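PDB 6ANS: DUF1214 domain-containing protein from Burkholderia cenocepacia, which is of unknown function but probably has a pocket able to take phosphate or a similar anionic group. Local coordinates for residues A[258-263]-A[279-284]; A[289-294]-A[378-383]; A[304-309]-A[361-366]; A[338-343]-A[351-356]. All blocks are in the same frame, centred on the assembly; numbering follows the deposited sequence.

Contact 1: A[258-263]-A[279-284]. With EDO (1,2-ethanediol), chain H.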
loop_
_atom_site.group_PDB
_atom_site.type_symbol
_atom_site.label_atom_id
_atom_site.label_comp_id
_atom_site.label_asym_id
_atom_site.label_seq_id
_atom_site.Cartn_x
_atom_site.Cartn_y
_atom_site.Cartn_z
ATOM N N ALA A 258 15.030 12.204 -29.005
ATOM C CA ALA A 258 16.281 11.459 -29.074
ATOM C C ALA A 258 16.471 10.743 -27.745
ATOM O O ALA A 258 15.732 10.974 -26.794
ATOM C CB ALA A 258 17.475 12.381 -29.388
ATOM N N LEU A 259 17.474 9.878 -27.657
ATOM C CA LEU A 259 17.699 9.088 -26.443
ATOM C C LEU A 259 19.180 9.065 -26.094
ATOM O O LEU A 259 19.827 8.009 -26.123
ATOM C CB LEU A 259 17.151 7.672 -26.628
ATOM C CG LEU A 259 16.955 6.815 -25.391
ATOM C CD1 LEU A 259 16.238 7.615 -24.333
ATOM C CD2 LEU A 259 16.133 5.564 -25.776
ATOM N N PRO A 260 19.750 10.217 -25.735
ATOM C CA PRO A 260 21.179 10.276 -25.441
ATOM C C PRO A 260 21.503 9.585 -24.129
ATOM O O PRO A 260 20.620 9.423 -23.268
ATOM C CB PRO A 260 21.460 11.787 -25.363
ATOM C CG PRO A 260 20.190 12.360 -24.877
ATOM C CD PRO A 260 19.097 11.521 -25.509
ATOM N N PRO A 261 22.759 9.164 -23.950
ATOM C CA PRO A 261 23.187 8.626 -22.649
ATOM C C PRO A 261 22.996 9.666 -21.553
ATOM O O PRO A 261 23.250 10.853 -21.753
ATOM C CB PRO A 261 24.677 8.312 -22.862
ATOM C CG PRO A 261 24.890 8.306 -24.351
ATOM C CD PRO A 261 23.864 9.237 -24.925
ATOM N N ALA A 262 22.574 9.204 -20.380
ATOM C CA ALA A 262 22.374 10.099 -19.251
ATOM C C ALA A 262 23.699 10.395 -18.560
ATOM O O ALA A 262 24.724 9.763 -18.820
ATOM C CB ALA A 262 21.390 9.498 -18.245
ATOM N N ASP A 263 23.675 11.404 -17.701
ATOM C CA ASP A 263 24.757 11.644 -16.752
ATOM C C ASP A 263 24.739 10.492 -15.756
ATOM O O ASP A 263 23.896 10.453 -14.858
ATOM C CB ASP A 263 24.563 13.000 -16.073
ATOM C CG ASP A 263 25.650 13.329 -15.050
ATOM O OD1 ASP A 263 26.272 12.410 -14.473
ATOM O OD2 ASP A 263 25.859 14.531 -14.793
ATOM N N TYR A 279 19.805 5.642 -20.063
ATOM C CA TYR A 279 19.449 6.694 -21.014
ATOM C C TYR A 279 18.079 7.229 -20.623
ATOM O O TYR A 279 17.138 6.446 -20.447
ATOM C CB TYR A 279 19.387 6.178 -22.456
ATOM C CG TYR A 279 20.607 5.409 -22.926
ATOM C CD1 TYR A 279 21.456 5.935 -23.893
ATOM C CD2 TYR A 279 20.893 4.147 -22.424
ATOM C CE1 TYR A 279 22.579 5.224 -24.337
ATOM C CE2 TYR A 279 22.017 3.437 -22.853
ATOM C CZ TYR A 279 22.850 3.983 -23.811
ATOM O OH TYR A 279 23.940 3.270 -24.248
ATOM N N HIS A 280 17.969 8.552 -20.484
ATOM C CA HIS A 280 16.714 9.218 -20.169
ATOM C C HIS A 280 16.438 10.297 -21.205
ATOM O O HIS A 280 17.335 11.068 -21.561
ATOM C CB HIS A 280 16.740 9.884 -18.775
ATOM C CG HIS A 280 16.820 8.929 -17.619
ATOM N ND1 HIS A 280 15.775 8.107 -17.252
ATOM C CD2 HIS A 280 17.804 8.713 -16.710
ATOM C CE1 HIS A 280 16.123 7.398 -16.191
ATOM N NE2 HIS A 280 17.348 7.750 -15.838
ATOM N N SER A 281 15.186 10.405 -21.636
ATOM C CA SER A 281 14.814 11.521 -22.492
ATOM C C SER A 281 13.321 11.782 -22.367
ATOM O O SER A 281 12.594 11.058 -21.678
ATOM C CB SER A 281 15.190 11.253 -23.947
ATOM O OG SER A 281 15.286 12.477 -24.674
ATOM N N CYS A 282 12.868 12.826 -23.058
ATOM C CA CYS A 282 11.451 13.082 -23.234
ATOM C C CYS A 282 11.088 12.843 -24.694
ATOM O O CYS A 282 11.947 12.860 -25.581
ATOM C CB CYS A 282 11.071 14.508 -22.801
ATOM S SG CYS A 282 11.711 15.830 -23.846
ATOM N N TRP A 283 9.804 12.590 -24.931
ATOM C CA TRP A 283 9.310 12.307 -26.269
ATOM C C TRP A 283 8.003 13.058 -26.484
ATOM O O TRP A 283 7.289 13.389 -25.535
ATOM C CB TRP A 283 9.102 10.800 -26.498
ATOM C CG TRP A 283 8.135 10.183 -25.537
ATOM C CD1 TRP A 283 8.420 9.636 -24.327
ATOM C CD2 TRP A 283 6.713 10.096 -25.693
ATOM N NE1 TRP A 283 7.265 9.190 -23.724
ATOM C CE2 TRP A 283 6.207 9.449 -24.551
ATOM C CE3 TRP A 283 5.827 10.472 -26.702
ATOM C CZ2 TRP A 283 4.846 9.177 -24.385
ATOM C CZ3 TRP A 283 4.474 10.207 -26.532
ATOM C CH2 TRP A 283 3.997 9.574 -25.375
ATOM N N SER A 284 7.698 13.317 -27.753
ATOM C CA SER A 284 6.510 14.063 -28.144
ATOM C C SER A 284 6.073 13.583 -29.518
ATOM O O SER A 284 6.820 13.742 -30.488
ATOM C CB SER A 284 6.806 15.569 -28.165
ATOM O OG SER A 284 5.684 16.302 -28.613
HETATM C C1 EDO H . 16.880 6.528 -11.374
HETATM O O1 EDO H . 16.516 5.133 -11.403
HETATM C C2 EDO H . 18.202 6.784 -12.106
HETATM O O2 EDO H . 18.039 6.786 -13.538
HETATM O O HOH W 1 19.897 10.737 -21.071
#

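Contact 2: A[289-294]-A[378-383]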
loop_
_atom_site.group_PDB
_atom_site.type_symbol
_atom_site.label_atom_id
_atom_site.label_comp_id
_atom_site.label_asym_id
_atom_site.label_seq_id
_atom_site.Cartn_x
_atom_site.Cartn_y
_atom_site.Cartn_z
ATOM N N GLU A 289 2.255 9.864 -35.779
ATOM C CA GLU A 289 3.705 9.762 -35.764
ATOM C C GLU A 289 4.174 8.583 -34.923
ATOM O O GLU A 289 3.491 8.133 -33.996
ATOM C CB GLU A 289 4.336 11.047 -35.230
ATOM C CG GLU A 289 4.120 12.250 -36.136
ATOM C CD GLU A 289 4.702 13.513 -35.555
ATOM O OE1 GLU A 289 4.637 13.670 -34.319
ATOM O OE2 GLU A 289 5.238 14.340 -36.325
ATOM N N ALA A 290 5.360 8.093 -35.257
ATOM C CA ALA A 290 6.004 7.036 -34.504
ATOM C C ALA A 290 7.459 7.408 -34.284
ATOM O O ALA A 290 8.082 8.068 -35.123
ATOM C CB ALA A 290 5.901 5.683 -35.227
ATOM N N LEU A 291 7.992 6.985 -33.143
ATOM C CA LEU A 291 9.405 7.140 -32.830
ATOM C C LEU A 291 10.087 5.799 -33.050
ATOM O O LEU A 291 9.758 4.814 -32.378
ATOM C CB LEU A 291 9.600 7.611 -31.389
ATOM C CG LEU A 291 11.061 7.900 -31.025
ATOM C CD1 LEU A 291 11.592 9.121 -31.782
ATOM C CD2 LEU A 291 11.230 8.068 -29.538
ATOM N N VAL A 292 11.042 5.764 -33.975
ATOM C CA VAL A 292 11.766 4.547 -34.316
ATOM C C VAL A 292 13.106 4.576 -33.600
ATOM O O VAL A 292 13.945 5.441 -33.876
ATOM C CB VAL A 292 11.965 4.416 -35.832
ATOM C CG1 VAL A 292 12.663 3.091 -36.159
ATOM C CG2 VAL A 292 10.626 4.547 -36.561
ATOM N N ILE A 293 13.312 3.623 -32.693
ATOM C CA ILE A 293 14.541 3.498 -31.919
ATOM C C ILE A 293 15.302 2.284 -32.431
ATOM O O ILE A 293 14.709 1.218 -32.632
ATOM C CB ILE A 293 14.248 3.360 -30.413
ATOM C CG1 ILE A 293 13.244 4.428 -29.951
ATOM C CG2 ILE A 293 15.532 3.429 -29.599
ATOM C CD1 ILE A 293 12.742 4.216 -28.529
ATOM N N ASP A 294 16.615 2.442 -32.627
ATOM C CA ASP A 294 17.466 1.395 -33.178
ATOM C C ASP A 294 18.763 1.302 -32.399
ATOM O O ASP A 294 19.381 2.325 -32.087
ATOM C CB ASP A 294 17.823 1.655 -34.645
ATOM C CG ASP A 294 16.685 1.365 -35.584
ATOM O OD1 ASP A 294 16.317 0.183 -35.730
ATOM O OD2 ASP A 294 16.151 2.326 -36.172
ATOM N N THR A 378 17.491 7.377 -32.922
ATOM C CA THR A 378 16.054 7.560 -33.034
ATOM C C THR A 378 15.741 8.377 -34.280
ATOM O O THR A 378 16.575 9.142 -34.769
ATOM C CB THR A 378 15.468 8.289 -31.817
ATOM O OG1 THR A 378 15.910 9.652 -31.834
ATOM C CG2 THR A 378 15.913 7.625 -30.508
ATOM N N ARG A 379 14.517 8.216 -34.780
ATOM C CA ARG A 379 13.981 9.113 -35.795
ATOM C C ARG A 379 12.461 9.060 -35.728
ATOM O O ARG A 379 11.879 8.059 -35.300
ATOM C CB ARG A 379 14.490 8.766 -37.198
ATOM C CG ARG A 379 13.966 7.476 -37.772
ATOM C CD ARG A 379 14.715 7.106 -39.052
ATOM N NE ARG A 379 14.050 6.024 -39.774
ATOM C CZ ARG A 379 14.196 4.736 -39.480
ATOM N NH1 ARG A 379 14.980 4.377 -38.470
ATOM N NH2 ARG A 379 13.551 3.811 -40.187
ATOM N N VAL A 380 11.830 10.177 -36.081
ATOM C CA VAL A 380 10.376 10.292 -36.117
ATOM C C VAL A 380 9.885 10.113 -37.547
ATOM O O VAL A 380 10.390 10.759 -38.472
ATOM C CB VAL A 380 9.906 11.641 -35.548
ATOM C CG1 VAL A 380 8.390 11.758 -35.683
ATOM C CG2 VAL A 380 10.330 11.776 -34.089
ATOM N N VAL A 381 8.906 9.227 -37.734
ATOM C CA VAL A 381 8.288 8.997 -39.034
ATOM C C VAL A 381 6.773 8.990 -38.863
ATOM O O VAL A 381 6.247 9.020 -37.750
ATOM C CB VAL A 381 8.758 7.685 -39.690
ATOM C CG1 VAL A 381 10.280 7.644 -39.781
ATOM C CG2 VAL A 381 8.222 6.496 -38.908
ATOM N N LYS A 382 6.073 8.958 -39.994
ATOM C CA LYS A 382 4.631 8.764 -39.973
ATOM C C LYS A 382 4.323 7.294 -39.704
ATOM O O LYS A 382 4.913 6.404 -40.327
ATOM C CB LYS A 382 4.020 9.197 -41.306
ATOM C CG LYS A 382 4.066 10.696 -41.566
ATOM C CD LYS A 382 3.008 11.422 -40.767
ATOM C CE LYS A 382 3.079 12.926 -40.979
ATOM N NZ LYS A 382 1.985 13.619 -40.243
ATOM N N LEU A 383 3.405 7.038 -38.762
ATOM C CA LEU A 383 3.052 5.661 -38.423
ATOM C C LEU A 383 2.516 4.907 -39.630
ATOM O O LEU A 383 2.685 3.685 -39.727
ATOM C CB LEU A 383 2.006 5.651 -37.308
ATOM C CG LEU A 383 1.466 4.304 -36.819
ATOM C CD1 LEU A 383 2.577 3.365 -36.398
ATOM C CD2 LEU A 383 0.453 4.512 -35.689
HETATM O O HOH W 2 16.050 4.907 -35.663
#

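Contact 3: A[304-309]-A[361-366]. With PO4 (phosphate ion), chain E.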
loop_
_atom_site.group_PDB
_atom_site.type_symbol
_atom_site.label_atom_id
_atom_site.label_comp_id
_atom_site.label_asym_id
_atom_site.label_seq_id
_atom_site.Cartn_x
_atom_site.Cartn_y
_atom_site.Cartn_z
ATOM N N TRP A 304 18.542 -5.920 -20.237
ATOM C CA TRP A 304 18.324 -4.597 -20.795
ATOM C C TRP A 304 16.829 -4.416 -20.981
ATOM O O TRP A 304 16.094 -5.393 -21.135
ATOM C CB TRP A 304 19.089 -4.403 -22.115
ATOM C CG TRP A 304 18.515 -5.100 -23.334
ATOM C CD1 TRP A 304 18.914 -6.301 -23.855
ATOM C CD2 TRP A 304 17.502 -4.602 -24.218
ATOM N NE1 TRP A 304 18.186 -6.596 -24.984
ATOM C CE2 TRP A 304 17.316 -5.567 -25.230
ATOM C CE3 TRP A 304 16.724 -3.439 -24.246
ATOM C CZ2 TRP A 304 16.383 -5.407 -26.252
ATOM C CZ3 TRP A 304 15.791 -3.286 -25.263
ATOM C CH2 TRP A 304 15.637 -4.260 -26.253
ATOM N N ASN A 305 16.377 -3.168 -20.946
ATOM C CA ASN A 305 14.991 -2.902 -21.293
ATOM C C ASN A 305 14.865 -1.448 -21.708
ATOM O O ASN A 305 15.820 -0.668 -21.634
ATOM C CB ASN A 305 14.025 -3.272 -20.148
ATOM C CG ASN A 305 14.098 -2.325 -18.926
ATOM O OD1 ASN A 305 14.960 -1.438 -18.812
ATOM N ND2 ASN A 305 13.204 -2.571 -17.974
ATOM N N VAL A 306 13.669 -1.104 -22.172
ATOM C CA VAL A 306 13.300 0.270 -22.472
ATOM C C VAL A 306 11.831 0.432 -22.096
ATOM O O VAL A 306 11.016 -0.466 -22.336
ATOM C CB VAL A 306 13.562 0.622 -23.950
ATOM C CG1 VAL A 306 12.810 -0.333 -24.879
ATOM C CG2 VAL A 306 13.201 2.083 -24.223
ATOM N N GLN A 307 11.495 1.557 -21.472
ATOM C CA GLN A 307 10.152 1.760 -20.963
ATOM C C GLN A 307 9.640 3.131 -21.369
ATOM O O GLN A 307 10.413 4.084 -21.498
ATOM C CB GLN A 307 10.112 1.644 -19.441
ATOM C CG GLN A 307 10.932 2.735 -18.729
ATOM C CD GLN A 307 10.921 2.570 -17.222
ATOM O OE1 GLN A 307 11.657 1.749 -16.683
ATOM N NE2 GLN A 307 10.083 3.355 -16.533
ATOM N N LEU A 308 8.323 3.231 -21.526
ATOM C CA LEU A 308 7.673 4.487 -21.857
ATOM C C LEU A 308 6.997 5.030 -20.599
ATOM O O LEU A 308 6.352 4.273 -19.868
ATOM C CB LEU A 308 6.669 4.291 -22.992
ATOM C CG LEU A 308 6.387 5.561 -23.811
ATOM C CD1 LEU A 308 7.660 5.986 -24.558
ATOM C CD2 LEU A 308 5.222 5.362 -24.782
ATOM N N ASN A 309 7.188 6.327 -20.332
ATOM C CA ASN A 309 6.699 6.994 -19.126
ATOM C C ASN A 309 5.857 8.209 -19.486
ATOM O O ASN A 309 5.940 8.733 -20.597
ATOM C CB ASN A 309 7.836 7.501 -18.212
ATOM C CG ASN A 309 8.928 6.462 -17.981
ATOM O OD1 ASN A 309 8.654 5.263 -17.886
ATOM N ND2 ASN A 309 10.169 6.933 -17.829
ATOM N N GLY A 361 5.806 12.464 -23.126
ATOM C CA GLY A 361 6.220 11.769 -21.921
ATOM C C GLY A 361 7.725 11.687 -21.837
ATOM O O GLY A 361 8.440 12.428 -22.518
ATOM N N THR A 362 8.204 10.779 -20.992
ATOM C CA THR A 362 9.625 10.483 -20.909
ATOM C C THR A 362 9.849 9.010 -21.229
ATOM O O THR A 362 8.907 8.214 -21.324
ATOM C CB THR A 362 10.208 10.821 -19.530
ATOM O OG1 THR A 362 9.455 10.152 -18.509
ATOM C CG2 THR A 362 10.191 12.339 -19.282
ATOM N N ILE A 363 11.115 8.662 -21.409
ATOM C CA ILE A 363 11.505 7.334 -21.869
ATOM C C ILE A 363 12.859 7.011 -21.254
ATOM O O ILE A 363 13.710 7.895 -21.102
ATOM C CB ILE A 363 11.520 7.271 -23.414
ATOM C CG1 ILE A 363 11.892 5.882 -23.922
ATOM C CG2 ILE A 363 12.501 8.290 -23.993
ATOM C CD1 ILE A 363 11.653 5.740 -25.408
ATOM N N CYS A 364 13.048 5.740 -20.882
ATOM C CA CYS A 364 14.276 5.267 -20.246
ATOM C C CYS A 364 14.730 3.942 -20.852
ATOM O O CYS A 364 13.939 2.999 -20.967
ATOM C CB CYS A 364 14.077 5.092 -18.732
ATOM S SG CYS A 364 15.496 4.360 -17.835
ATOM N N TRP A 365 16.013 3.869 -21.204
ATOM C CA TRP A 365 16.657 2.664 -21.689
ATOM C C TRP A 365 17.737 2.259 -20.693
ATOM O O TRP A 365 18.437 3.119 -20.146
ATOM C CB TRP A 365 17.258 2.904 -23.082
ATOM C CG TRP A 365 17.776 1.662 -23.785
ATOM C CD1 TRP A 365 18.821 0.864 -23.393
ATOM C CD2 TRP A 365 17.295 1.111 -25.019
ATOM N NE1 TRP A 365 19.007 -0.152 -24.303
ATOM C CE2 TRP A 365 18.082 -0.026 -25.307
ATOM C CE3 TRP A 365 16.276 1.470 -25.908
ATOM C CZ2 TRP A 365 17.870 -0.816 -26.438
ATOM C CZ3 TRP A 365 16.069 0.683 -27.035
ATOM C CH2 TRP A 365 16.870 -0.444 -27.291
ATOM N N ARG A 366 17.856 0.954 -20.437
ATOM C CA ARG A 366 18.853 0.422 -19.511
ATOM C C ARG A 366 19.679 -0.661 -20.179
ATOM O O ARG A 366 19.118 -1.594 -20.754
ATOM C CB ARG A 366 18.212 -0.187 -18.268
ATOM C CG ARG A 366 17.529 0.795 -17.331
ATOM C CD ARG A 366 16.911 -0.002 -16.184
ATOM N NE ARG A 366 16.004 0.807 -15.388
ATOM C CZ ARG A 366 14.757 1.105 -15.745
ATOM N NH1 ARG A 366 14.275 0.670 -16.905
ATOM N NH2 ARG A 366 13.998 1.858 -14.949
HETATM P P PO4 E . 16.279 1.583 -11.740
HETATM O O1 PO4 E . 16.924 0.760 -12.828
HETATM O O2 PO4 E . 15.201 2.396 -12.383
HETATM O O3 PO4 E . 15.711 0.710 -10.649
HETATM O O4 PO4 E . 17.357 2.461 -11.156
#

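Contact 4: A[338-343]-A[351-356]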
loop_
_atom_site.group_PDB
_atom_site.type_symbol
_atom_site.label_atom_id
_atom_site.label_comp_id
_atom_site.label_asym_id
_atom_site.label_seq_id
_atom_site.Cartn_x
_atom_site.Cartn_y
_atom_site.Cartn_z
ATOM N N VAL A 338 18.328 -4.436 -32.907
ATOM C CA VAL A 338 17.000 -4.406 -32.314
ATOM C C VAL A 338 16.351 -3.071 -32.642
ATOM O O VAL A 338 16.978 -2.008 -32.507
ATOM C CB VAL A 338 17.037 -4.642 -30.792
ATOM C CG1 VAL A 338 15.688 -4.348 -30.193
ATOM C CG2 VAL A 338 17.404 -6.100 -30.496
ATOM N N THR A 339 15.098 -3.135 -33.083
ATOM C CA THR A 339 14.272 -1.971 -33.336
ATOM C C THR A 339 13.090 -2.011 -32.378
ATOM O O THR A 339 12.521 -3.082 -32.124
ATOM C CB THR A 339 13.796 -1.937 -34.792
ATOM O OG1 THR A 339 14.933 -1.925 -35.667
ATOM C CG2 THR A 339 12.988 -0.688 -35.056
ATOM N N VAL A 340 12.765 -0.847 -31.814
ATOM C CA VAL A 340 11.618 -0.651 -30.931
ATOM C C VAL A 340 10.855 0.577 -31.418
ATOM O O VAL A 340 11.450 1.647 -31.605
ATOM C CB VAL A 340 12.046 -0.459 -29.461
ATOM C CG1 VAL A 340 10.828 -0.240 -28.589
ATOM C CG2 VAL A 340 12.859 -1.650 -28.962
ATOM N N ILE A 341 9.538 0.444 -31.570
ATOM C CA ILE A 341 8.701 1.496 -32.139
ATOM C C ILE A 341 7.750 2.017 -31.070
ATOM O O ILE A 341 6.993 1.241 -30.477
ATOM C CB ILE A 341 7.904 0.987 -33.349
ATOM C CG1 ILE A 341 8.823 0.304 -34.367
ATOM C CG2 ILE A 341 7.087 2.120 -33.949
ATOM C CD1 ILE A 341 9.541 1.246 -35.291
ATOM N N VAL A 342 7.787 3.329 -30.835
ATOM C CA VAL A 342 6.840 4.031 -29.969
ATOM C C VAL A 342 5.727 4.582 -30.859
ATOM O O VAL A 342 6.003 5.371 -31.769
ATOM C CB VAL A 342 7.534 5.164 -29.191
ATOM C CG1 VAL A 342 6.577 5.832 -28.241
ATOM C CG2 VAL A 342 8.753 4.652 -28.439
ATOM N N ALA A 343 4.475 4.182 -30.604
ATOM C CA ALA A 343 3.352 4.575 -31.458
ATOM C C ALA A 343 2.025 4.261 -30.771
ATOM O O ALA A 343 1.976 3.577 -29.745
ATOM C CB ALA A 343 3.420 3.883 -32.820
ATOM N N ASN A 351 8.705 -4.734 -32.314
ATOM C CA ASN A 351 8.725 -4.426 -30.891
ATOM C C ASN A 351 8.109 -3.051 -30.673
ATOM O O ASN A 351 8.437 -2.096 -31.383
ATOM C CB ASN A 351 10.154 -4.459 -30.354
ATOM C CG ASN A 351 10.852 -5.779 -30.642
ATOM O OD1 ASN A 351 10.297 -6.843 -30.392
ATOM N ND2 ASN A 351 12.078 -5.711 -31.155
ATOM N N TRP A 352 7.209 -2.950 -29.697
ATOM C CA TRP A 352 6.284 -1.829 -29.637
ATOM C C TRP A 352 6.167 -1.267 -28.226
ATOM O O TRP A 352 6.045 -2.018 -27.256
ATOM C CB TRP A 352 4.908 -2.285 -30.139
ATOM C CG TRP A 352 3.835 -1.263 -30.076
ATOM C CD1 TRP A 352 3.911 0.035 -30.476
ATOM C CD2 TRP A 352 2.509 -1.454 -29.572
ATOM N NE1 TRP A 352 2.709 0.663 -30.264
ATOM C CE2 TRP A 352 1.830 -0.230 -29.711
ATOM C CE3 TRP A 352 1.823 -2.551 -29.034
ATOM C CZ2 TRP A 352 0.500 -0.063 -29.323
ATOM C CZ3 TRP A 352 0.503 -2.384 -28.649
ATOM C CH2 TRP A 352 -0.143 -1.146 -28.790
ATOM N N LEU A 353 6.191 0.060 -28.121
ATOM C CA LEU A 353 5.812 0.774 -26.908
ATOM C C LEU A 353 4.554 1.594 -27.201
ATOM O O LEU A 353 4.571 2.471 -28.073
ATOM C CB LEU A 353 6.952 1.672 -26.414
ATOM C CG LEU A 353 8.274 0.970 -26.109
ATOM C CD1 LEU A 353 9.329 1.958 -25.651
ATOM C CD2 LEU A 353 8.103 -0.173 -25.080
ATOM N N ASP A 354 3.471 1.305 -26.474
ATOM C CA ASP A 354 2.165 1.927 -26.692
ATOM C C ASP A 354 2.128 3.305 -26.030
ATOM O O ASP A 354 2.375 3.419 -24.825
ATOM C CB ASP A 354 1.074 1.025 -26.107
ATOM C CG ASP A 354 -0.339 1.527 -26.380
ATOM O OD1 ASP A 354 -0.522 2.690 -26.812
ATOM O OD2 ASP A 354 -1.283 0.744 -26.137
ATOM N N THR A 355 1.814 4.354 -26.806
ATOM C CA THR A 355 1.760 5.692 -26.217
ATOM C C THR A 355 0.561 5.879 -25.289
ATOM O O THR A 355 0.553 6.828 -24.494
ATOM C CB THR A 355 1.753 6.786 -27.297
ATOM O OG1 THR A 355 0.693 6.555 -28.235
ATOM C CG2 THR A 355 3.112 6.840 -28.020
ATOM N N ALA A 356 -0.442 5.002 -25.367
ATOM C CA ALA A 356 -1.472 4.900 -24.329
ATOM C C ALA A 356 -2.155 6.245 -24.066
ATOM O O ALA A 356 -2.348 6.663 -22.921
ATOM C CB ALA A 356 -0.874 4.328 -23.036
#

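Contact 1: A[258-263]-A[279-284]
Ser281 and Ala258 make a direct hydrogen bond between the loop 258-263 and the strand 279-284: Ser281 OG donates to Ala258 O at 2.6 Å. With chi1 at -159° the hydroxyl swings away from the backbone N and out to the loop, and it approaches the carbonyl from a position tilted off the carbonyl plane. Ser281 OG is also hydrogen-bonded to His255 ND1, just upstream of the segment.

A second polar link runs through a water. It donates to Pro260 O at 2.7 Å and accepts from His280 N at 3.0 Å, and so links the two backbones. At the in-plane edge of the imidazole, His280 NE2 donates to O2 of a bound ethanediol, probably from the crystallisation liquor, at 2.6 Å.

The apolar part centres on Tyr279. Leu259 crosses it at about a right angle, with Leu259 CG 3.9 Å from Tyr279 CB, while the leucine's CD1 also reaches Ser281 CB. On the ring, Pro261 CA comes within 3.4 Å of Tyr279 CD1, and farther out the proline's CB and CG lie against CE1. The phenol oxygen looks elsewhere, to His375 ND1. Ala262 CB rests 4.0 Å from His280 CD2.

The strand is an outermost one of its antiparallel sheet within the chain, with 360-368 alongside it. The loop follows helix 224-251, lays Leu259 against Ile363 and Trp365 of that neighbouring strand, and runs into helix 264-269, where Asp263 is the N-cap and its OD1 takes Leu266 N.

Contact 2: A[289-294]-A[378-383]
Strands 289-294 and 378-382 form an antiparallel pair at one margin of a four-stranded mixed sheet, 377-382 being outermost within the chain. Glu289 pairs with Lys382 and Ile293 with Thr378. The two hydrogen-bonded pairs are Ala290 with Val381 and Val292 with Arg379; Ala290 N to Val381 O and Val292 N to Arg379 O both measure 2.8 Å. Between them, at the non-hydrogen-bonded pair Leu291 and Val380, Leu291 CD1 meets Val380 CG2 at 3.7 Å.

On the other face, Arg379 lies beside Val292, both side chains pointing the same way. Its CG stands between the backbone N and the carbonyl carbon (chi1 69°), and the chain then runs extended to NE, laying the guanidinium over the valine: Val292 CB sits under one face, toward the rim, and Val292 CG1 is 3.5 Å from Arg379 NH1. That nitrogen makes a salt bridge to Asp294 OD2 at 3.3 Å, weak as a hydrogen bond although the two planes are nearly coplanar (11°). A water bridges the pair, donating to Asp294 OD2 at 2.6 Å and to Val292 O at 2.8 Å and accepting weakly from Arg379 NH1. Asp294 OD1 is hydrogen-bonded to Thr339 OG1.

Strand 338-343 flanks 289-294 on its other edge. Leu386 of helix 383-389 packs on Ala290, Val292 and Val381, while Ile293, on the face it shares with Leu291, meets Ile363 and Trp365 of strand 360-368.

Contact 3: A[304-309]-A[361-366]
Arg366 reaches across to Asn305 and Gln307 with its guanidinium. NH1 and NH2 grip Gln307 OE1 end-on, at 2.8 Å from Arg366 NH1 and 2.9 Å from Arg366 NH2, both arriving from the same face of the amide although the oxygen lies in the guanidinium plane. Arg366 NH1 also donates to Asn305 OD1 at 2.9 Å. The remaining N-H groups serve a phosphate, probably from the crystallisation liquor: Arg366 NE holds its O1 at 2.7 Å and Arg366 NH2 its O2 at 2.9 Å, while Cys364 SG lies over the centre of one guanidinium face.

The amides are themselves positioned. Gln307 NE2 gives Asn309 OD1 a nearly straight bond of 2.7 Å (173°) and also reaches Asp105 O; Asn305 ND2 is bonded to Asp108 OD2. Beneath all this runs an antiparallel ladder in which Asn305 pairs with Arg366 and Gln307 with Cys364.

The opposite face of the sheet is apolar. The six-membered rings of Trp304 and Trp365 are nearly parallel (8°) but slid apart, touching at Trp304 CZ3 and Trp365 CZ2, 3.4 Å apart. Val306 CB lies 3.5 Å from Trp365 CE3.

With Tyr278, Tyr111 and Arg194 also bonding the ion, the site is consistent with a pocket for an anionic group. Two amide oxygens hold the guanidinium's rotation, so that NE and NH2 face the phosphate.

Contact 4: A[338-343]-A[351-356]
Trp352 reaches forward along strand 338-343, edge-on, to Ala343. Its CG is anti to the backbone N (chi1 177°), and from CB, 4.1 Å from Ile341 O, the indole runs along the neighbouring backbone. Trp352 CD1 comes within 3.3 Å of Ile341 O, near the ring plane; NE1 then donates to Ala343 O at 3.0 Å, and CZ2 passes the same oxygen at 4.0 Å. The indole N-H arrives above that carbonyl's plane, while Thr355 N, also 3.0 Å from Ala343 O, comes from the opposite face. Asp354 CA lies over one face of the indole, toward the rim.

The backbones pair in parallel, Ile341 with Trp352 and Val342 with Leu353; Leu353 N bonds Ile341 O at 2.8 Å. On the face away from the indole, Leu353 CG packs on Val340 CG1 at 3.8 Å and its CD1 on Val342 CG2. Asn351 ND2 donates to Thr339 O at 2.8 Å and to Arg331 O.

Asn351 thus adds a side-chain rung at the start of this strand, outermost within the chain. At the far end, before the Asx turn of Asp354 OD1 and Ala356 N, Thr355 N carries the ladder on, and the indole's bond to Ala343 O probably restrains the ring's rotation.

How the contacts relate
Contacts 2 and 4 share one mixed sheet, their centres 9 Å apart, joined where strands 289-295 and 338-343 pair: Leu291 N lies 2.9 Å from Val342 O. Contacts 1 and 3 meet likewise in the antiparallel sheet, also 9 Å apart, with Ser281 O 2.8 Å from Ile363 N. The two sheets pack against each other through apolar side chains: Ile293 CD1 touches Ile363 CD1 at 3.6 Å, and Leu308 CD2 touches Val342 CG1 at 3.7 Å. The phosphate lies on the far face of contact 3. A sodium ion, sited at Gly103 and Ala104, lies about 4 Å from the Arg366 side chain and about 5 Å from that of His280, consistent with contacts 1 and 3 lining one pocket.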